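Local coordinates for cupin type-2 domain-containing protein (Burkholderia xenovorans, PDB 2O8Q) that is of unknown function but adopts a cupin-like fold and binds a nickel ion through a cluster of histidines, at residues W74-Y79 with A84-A89; E24-R29 with L104-D109. All coordinates share one frame; numbering follows the deposited sequence.

Contact 1: W74-Y79 with A84-A89; sequences WVEFEY and AVMLEA
Trp74 and Met86, a selenomethionine here, meet on the outer face of the hairpin. The Met86 side chain bends at chi2 (77°), which brings its SE to 3.4 Å from Trp74 CE3. The heavy atom lies 48° off the normal of the six-membered ring, an oblique Met-aromatic contact. A second bend, at chi3, turns Met86 CE toward Glu76, 4.0 Å from its CB, and the two side chains cross at about a right angle. The long, flexible side chain can thus touch both an indole and the aliphatic part of a glutamate, while the Glu76 carboxylate is salt-bridged to Arg105.

The strands form an antiparallel beta hairpin of the cupin barrel, with axes at 157°. Val75 with Leu87 and Phe77 with Val85 are its hydrogen-bonded pairs, and the bond from Leu87 N to Val75 O is 2.8 Å long. Between them Glu76 CA comes to 3.2 Å from Val85 O, a CA-H...O contact.

On the inner face nonpolar groups touch across the strands, as suits a buried surface. Leu87 CD1 lies at the edge of the Phe77 ring, 3.9 Å from CE2; on Phe77's own strand, Val75 CG2 lies over one face of that ring, toward the rim. Val85 CG2 likewise meets the Tyr79 ring in its plane, 3.8 Å from CD2, while the Tyr79 hydroxyl bonds Gln95. The Phe77 side chain comes to about 6 Å from the nickel ion.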
loop_
_atom_site.group_PDB
_atom_site.type_symbol
_atom_site.label_atom_id
_atom_site.label_comp_id
_atom_site.label_asym_id
_atom_site.label_seq_id
_atom_site.Cartn_x
_atom_site.Cartn_y
_atom_site.Cartn_z
ATOM N N TRP A 74 -22.671 11.470 -13.945
ATOM C CA TRP A 74 -23.087 10.876 -12.691
ATOM C C TRP A 74 -23.123 9.368 -12.812
ATOM O O TRP A 74 -23.179 8.821 -13.889
ATOM C CB TRP A 74 -24.461 11.435 -12.273
ATOM C CG TRP A 74 -25.604 11.171 -13.229
ATOM C CD1 TRP A 74 -26.159 12.071 -14.103
ATOM C CD2 TRP A 74 -26.335 9.929 -13.427
ATOM N NE1 TRP A 74 -27.165 11.477 -14.831
ATOM C CE2 TRP A 74 -27.299 10.176 -14.436
ATOM C CE3 TRP A 74 -26.282 8.647 -12.847
ATOM C CZ2 TRP A 74 -28.151 9.186 -14.893
ATOM C CZ3 TRP A 74 -27.142 7.672 -13.310
ATOM C CH2 TRP A 74 -28.058 7.952 -14.303
ATOM N N VAL A 75 -23.003 8.697 -11.677
ATOM C CA VAL A 75 -23.036 7.238 -11.654
ATOM C C VAL A 75 -23.651 6.826 -10.317
ATOM O O VAL A 75 -23.408 7.464 -9.287
ATOM C CB VAL A 75 -21.622 6.642 -11.789
ATOM C CG1 VAL A 75 -20.652 7.192 -10.716
ATOM C CG2 VAL A 75 -21.649 5.123 -11.792
ATOM N N GLU A 76 -24.488 5.778 -10.336
ATOM C CA GLU A 76 -25.116 5.240 -9.118
ATOM C C GLU A 76 -24.564 3.830 -8.887
ATOM O O GLU A 76 -24.641 2.942 -9.754
ATOM C CB GLU A 76 -26.640 5.203 -9.280
ATOM C CG GLU A 76 -27.382 4.859 -8.008
ATOM C CD GLU A 76 -28.865 4.910 -8.140
ATOM O OE1 GLU A 76 -29.376 4.385 -9.149
ATOM O OE2 GLU A 76 -29.531 5.493 -7.237
ATOM N N PHE A 77 -24.006 3.660 -7.682
ATOM C CA PHE A 77 -23.483 2.401 -7.205
ATOM C C PHE A 77 -24.393 1.886 -6.111
ATOM O O PHE A 77 -25.273 2.594 -5.573
ATOM C CB PHE A 77 -22.112 2.645 -6.571
ATOM C CG PHE A 77 -21.042 3.091 -7.553
ATOM C CD1 PHE A 77 -20.794 2.353 -8.686
ATOM C CD2 PHE A 77 -20.241 4.193 -7.280
ATOM C CE1 PHE A 77 -19.790 2.739 -9.586
ATOM C CE2 PHE A 77 -19.206 4.560 -8.148
ATOM C CZ PHE A 77 -18.982 3.849 -9.287
ATOM N N GLU A 78 -24.275 0.600 -5.795
ATOM C CA GLU A 78 -24.963 0.026 -4.659
ATOM C C GLU A 78 -23.962 -0.838 -3.912
ATOM O O GLU A 78 -23.214 -1.590 -4.521
ATOM C CB GLU A 78 -26.195 -0.805 -5.054
ATOM C CG GLU A 78 -27.033 -1.183 -3.873
ATOM C CD GLU A 78 -28.216 -2.085 -4.212
ATOM O OE1 GLU A 78 -28.459 -2.332 -5.417
ATOM O OE2 GLU A 78 -28.906 -2.530 -3.261
ATOM N N TYR A 79 -23.990 -0.702 -2.586
ATOM C CA TYR A 79 -23.053 -1.374 -1.722
ATOM C C TYR A 79 -23.744 -2.249 -0.733
ATOM O O TYR A 79 -24.826 -1.923 -0.269
ATOM C CB TYR A 79 -22.192 -0.375 -0.944
ATOM C CG TYR A 79 -21.340 0.410 -1.886
ATOM C CD1 TYR A 79 -20.114 -0.094 -2.416
ATOM C CD2 TYR A 79 -21.728 1.711 -2.297
ATOM C CE1 TYR A 79 -19.400 0.604 -3.321
ATOM C CE2 TYR A 79 -20.993 2.395 -3.207
ATOM C CZ TYR A 79 -19.790 1.877 -3.686
ATOM O OH TYR A 79 -19.059 2.561 -4.595
ATOM N N ALA A 84 -27.628 2.116 -1.984
ATOM C CA ALA A 84 -27.440 2.859 -3.226
ATOM C C ALA A 84 -26.901 4.242 -2.940
ATOM O O ALA A 84 -27.279 4.908 -1.950
ATOM C CB ALA A 84 -28.751 2.925 -4.031
ATOM N N VAL A 85 -26.012 4.666 -3.832
ATOM C CA VAL A 85 -25.291 5.931 -3.730
ATOM C C VAL A 85 -25.258 6.549 -5.111
ATOM O O VAL A 85 -24.721 5.945 -6.040
ATOM C CB VAL A 85 -23.773 5.711 -3.350
ATOM C CG1 VAL A 85 -23.067 7.061 -3.375
ATOM C CG2 VAL A 85 -23.619 4.992 -2.029
HETATM N N MSE A 86 -25.732 7.777 -5.239
HETATM C CA MSE A 86 -25.643 8.526 -6.474
HETATM C C MSE A 86 -24.499 9.571 -6.416
HETATM O O MSE A 86 -24.489 10.418 -5.533
HETATM C CB MSE A 86 -26.963 9.216 -6.736
HETATM C CG MSE A 86 -26.903 10.261 -7.804
HETATM SE SE MSE A 86 -26.892 9.408 -9.541
HETATM C CE MSE A 86 -28.681 8.625 -9.631
ATOM N N LEU A 87 -23.533 9.494 -7.326
ATOM C CA LEU A 87 -22.421 10.402 -7.327
ATOM C C LEU A 87 -22.453 11.295 -8.562
ATOM O O LEU A 87 -22.628 10.797 -9.670
ATOM C CB LEU A 87 -21.084 9.630 -7.375
ATOM C CG LEU A 87 -20.683 8.747 -6.226
ATOM C CD1 LEU A 87 -19.260 8.103 -6.544
ATOM C CD2 LEU A 87 -20.662 9.572 -4.955
ATOM N N GLU A 88 -22.203 12.587 -8.375
ATOM C CA GLU A 88 -22.080 13.525 -9.482
ATOM C C GLU A 88 -20.639 14.020 -9.503
ATOM O O GLU A 88 -19.835 13.598 -8.652
ATOM C CB GLU A 88 -22.997 14.734 -9.266
ATOM C CG GLU A 88 -24.458 14.432 -9.123
ATOM C CD GLU A 88 -25.238 15.722 -8.902
ATOM O OE1 GLU A 88 -25.586 16.348 -9.911
ATOM O OE2 GLU A 88 -25.471 16.096 -7.735
ATOM N N ALA A 89 -20.320 14.952 -10.405
ATOM C CA ALA A 89 -18.934 15.479 -10.456
ATOM C C ALA A 89 -18.513 15.955 -9.061
ATOM O O ALA A 89 -19.298 16.666 -8.381
ATOM C CB ALA A 89 -18.780 16.597 -11.487
#

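Contact 2: E24-R29 with L104-D109; sequences EFFEYR and LRHSDD
Phe26 and His106 are an aromatic pair that packs across between two sheets of the cupin barrel, joining strand 26-30 of one to strand 101-106 of the other, each outermost in its sheet within this chain. The backbones stay well apart, with Phe26 CA 10.4 Å from Asp108 CA at their nearest, and the two side chains span the gap from opposite directions. Phe26 presents the far end of its ring: Phe26 CZ lies 3.4 Å from His106 CE1, and Phe26 CE1 sits 3.8 Å above the plane of the imidazole, displaced toward its rim. The centroids are 4.9 Å apart and the ring planes are inclined at 46°, an oblique meeting.

His106 holds CG between its backbone N and carbonyl carbon (chi1 59°), which carries the imidazole across toward Phe26. Its ND1 makes a hydrogen bond to Glu103 OE2 that probably limits rotation of the imidazole, whose one face meets Phe26. Histidine suits this place because it can offer both a flat surface and a polar edge, whereas phenylalanine brings a broad nonpolar end.

Just before His106, Leu104 and Arg105 both face Glu76 in a classic beta bulge. Just after it the chain leaves the strand, and Ser107 OG donates a 2.6 Å bond to Asp109 OD1 while also bonding Trp74 N; a small hydroxyl can serve both partners at such a turn.

Phe26 packs on Ile46 of strand 42-48 and on Leu110, while His106 rests on Ala48 of that strand and on Val75 of strand 74-79. Farther along strand 26-30, the second subunit makes backbone hydrogen bonds to Tyr28, and its Gly90 O bonds Arg29 NH2.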
loop_
_atom_site.group_PDB
_atom_site.type_symbol
_atom_site.label_atom_id
_atom_site.label_comp_id
_atom_site.label_asym_id
_atom_site.label_seq_id
_atom_site.Cartn_x
_atom_site.Cartn_y
_atom_site.Cartn_z
ATOM N N GLU A 24 -17.055 -3.528 -20.913
ATOM C CA GLU A 24 -17.273 -3.413 -22.392
ATOM C C GLU A 24 -18.064 -2.160 -22.779
ATOM O O GLU A 24 -18.020 -1.723 -23.924
ATOM C CB GLU A 24 -17.977 -4.661 -22.976
ATOM C CG GLU A 24 -17.053 -5.859 -23.149
ATOM C CD GLU A 24 -16.197 -6.117 -21.908
ATOM O OE1 GLU A 24 -16.788 -6.321 -20.825
ATOM O OE2 GLU A 24 -14.944 -6.100 -22.012
ATOM N N PHE A 25 -18.800 -1.607 -21.818
ATOM C CA PHE A 25 -19.531 -0.361 -22.001
ATOM C C PHE A 25 -18.686 0.846 -21.599
ATOM O O PHE A 25 -19.231 1.950 -21.471
ATOM C CB PHE A 25 -20.840 -0.371 -21.177
ATOM N N PHE A 26 -17.371 0.640 -21.397
ATOM C CA PHE A 26 -16.469 1.731 -20.981
ATOM C C PHE A 26 -15.188 1.760 -21.775
ATOM O O PHE A 26 -14.801 0.768 -22.367
ATOM C CB PHE A 26 -16.136 1.594 -19.496
ATOM C CG PHE A 26 -17.329 1.736 -18.634
ATOM C CD1 PHE A 26 -17.833 2.991 -18.336
ATOM C CD2 PHE A 26 -18.002 0.622 -18.172
ATOM C CE1 PHE A 26 -18.961 3.132 -17.575
ATOM C CE2 PHE A 26 -19.141 0.759 -17.410
ATOM C CZ PHE A 26 -19.611 2.013 -17.106
ATOM N N GLU A 27 -14.526 2.908 -21.765
ATOM C CA GLU A 27 -13.178 3.016 -22.307
ATOM C C GLU A 27 -12.311 3.719 -21.254
ATOM O O GLU A 27 -12.829 4.392 -20.351
ATOM C CB GLU A 27 -13.117 3.745 -23.626
ATOM C CG GLU A 27 -13.664 5.130 -23.627
ATOM C CD GLU A 27 -13.872 5.687 -25.047
ATOM O OE1 GLU A 27 -13.552 5.004 -26.051
ATOM O OE2 GLU A 27 -14.362 6.823 -25.131
ATOM N N TYR A 28 -10.995 3.526 -21.379
ATOM C CA TYR A 28 -10.022 3.822 -20.307
ATOM C C TYR A 28 -8.823 4.580 -20.844
ATOM O O TYR A 28 -8.296 4.267 -21.889
ATOM C CB TYR A 28 -9.557 2.508 -19.624
ATOM C CG TYR A 28 -10.699 1.673 -19.042
ATOM C CD1 TYR A 28 -11.561 0.982 -19.883
ATOM C CD2 TYR A 28 -10.938 1.579 -17.665
ATOM C CE1 TYR A 28 -12.641 0.238 -19.409
ATOM C CE2 TYR A 28 -12.038 0.787 -17.172
ATOM C CZ TYR A 28 -12.875 0.123 -18.068
ATOM O OH TYR A 28 -13.977 -0.644 -17.648
ATOM N N ARG A 29 -8.391 5.601 -20.102
ATOM C CA ARG A 29 -7.190 6.409 -20.408
ATOM C C ARG A 29 -6.260 6.181 -19.218
ATOM O O ARG A 29 -6.581 6.501 -18.080
ATOM C CB ARG A 29 -7.523 7.906 -20.530
ATOM C CG ARG A 29 -6.385 8.769 -20.847
ATOM C CD ARG A 29 -6.803 10.147 -21.252
ATOM N NE ARG A 29 -7.236 10.957 -20.130
ATOM C CZ ARG A 29 -6.398 11.527 -19.261
ATOM N NH1 ARG A 29 -5.080 11.354 -19.349
ATOM N NH2 ARG A 29 -6.918 12.302 -18.303
ATOM N N LEU A 104 -25.411 0.524 -10.768
ATOM C CA LEU A 104 -26.811 0.478 -11.174
ATOM C C LEU A 104 -27.104 1.167 -12.493
ATOM O O LEU A 104 -27.912 0.689 -13.286
ATOM C CB LEU A 104 -27.678 1.071 -10.091
ATOM C CG LEU A 104 -27.666 0.365 -8.733
ATOM C CD1 LEU A 104 -28.668 1.024 -7.745
ATOM C CD2 LEU A 104 -28.039 -1.115 -8.893
ATOM N N ARG A 105 -26.455 2.299 -12.730
ATOM C CA ARG A 105 -26.713 3.100 -13.923
ATOM C C ARG A 105 -25.747 4.247 -13.938
ATOM O O ARG A 105 -25.197 4.606 -12.892
ATOM C CB ARG A 105 -28.165 3.636 -13.925
ATOM C CG ARG A 105 -28.670 4.232 -12.599
ATOM C CD ARG A 105 -30.123 4.655 -12.614
ATOM N NE ARG A 105 -31.057 3.588 -12.938
ATOM C CZ ARG A 105 -31.508 2.689 -12.066
ATOM N NH1 ARG A 105 -31.080 2.718 -10.814
ATOM N NH2 ARG A 105 -32.391 1.780 -12.432
ATOM N N HIS A 106 -25.576 4.863 -15.109
ATOM C CA HIS A 106 -24.723 6.051 -15.234
ATOM C C HIS A 106 -25.149 6.927 -16.399
ATOM O O HIS A 106 -25.859 6.510 -17.303
ATOM C CB HIS A 106 -23.250 5.665 -15.378
ATOM C CG HIS A 106 -23.003 4.806 -16.555
ATOM N ND1 HIS A 106 -23.035 3.431 -16.467
ATOM C CD2 HIS A 106 -22.768 5.103 -17.861
ATOM C CE1 HIS A 106 -22.824 2.920 -17.673
ATOM N NE2 HIS A 106 -22.653 3.911 -18.532
ATOM N N SER A 107 -24.651 8.155 -16.371
ATOM C CA SER A 107 -24.893 9.084 -17.437
ATOM C C SER A 107 -24.023 8.782 -18.691
ATOM O O SER A 107 -22.979 8.156 -18.607
ATOM C CB SER A 107 -24.636 10.511 -16.954
ATOM O OG SER A 107 -23.254 10.748 -16.760
ATOM N N ASP A 108 -24.516 9.264 -19.852
ATOM C CA ASP A 108 -23.800 9.065 -21.097
ATOM C C ASP A 108 -22.470 9.756 -21.116
ATOM O O ASP A 108 -21.601 9.351 -21.886
ATOM C CB ASP A 108 -24.581 9.628 -22.281
ATOM C CG ASP A 108 -25.735 8.779 -22.665
ATOM O OD1 ASP A 108 -25.753 7.569 -22.286
ATOM O OD2 ASP A 108 -26.607 9.338 -23.388
ATOM N N ASP A 109 -22.339 10.822 -20.321
ATOM C CA ASP A 109 -21.111 11.598 -20.241
ATOM C C ASP A 109 -20.256 11.253 -19.011
ATOM O O ASP A 109 -19.334 11.993 -18.678
ATOM C CB ASP A 109 -21.412 13.082 -20.288
ATOM C CG ASP A 109 -22.189 13.571 -19.105
ATOM O OD1 ASP A 109 -22.857 12.775 -18.414
ATOM O OD2 ASP A 109 -22.119 14.780 -18.846
#

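In the fold
Along the chain the order is 24-29, 74-79, 84-89, 104-109, so the hairpin of contact 1 falls wholly between the two halves of contact 2. Their centres are 13 Å apart, and they are joined through one three-stranded sheet in which 74-79 lies between 83-88 and 101-106. Contact 1 is a local hairpin within that sheet; contact 2 ties its other outer strand, 101-106, to strand 26-30 of the six-stranded sheet. Strand 101-106 also carries His101, which binds nickel with His59 and His61. Contact 1 thus belongs to the wall of the barrel near the nickel, and contact 2 packs that sheet against the other.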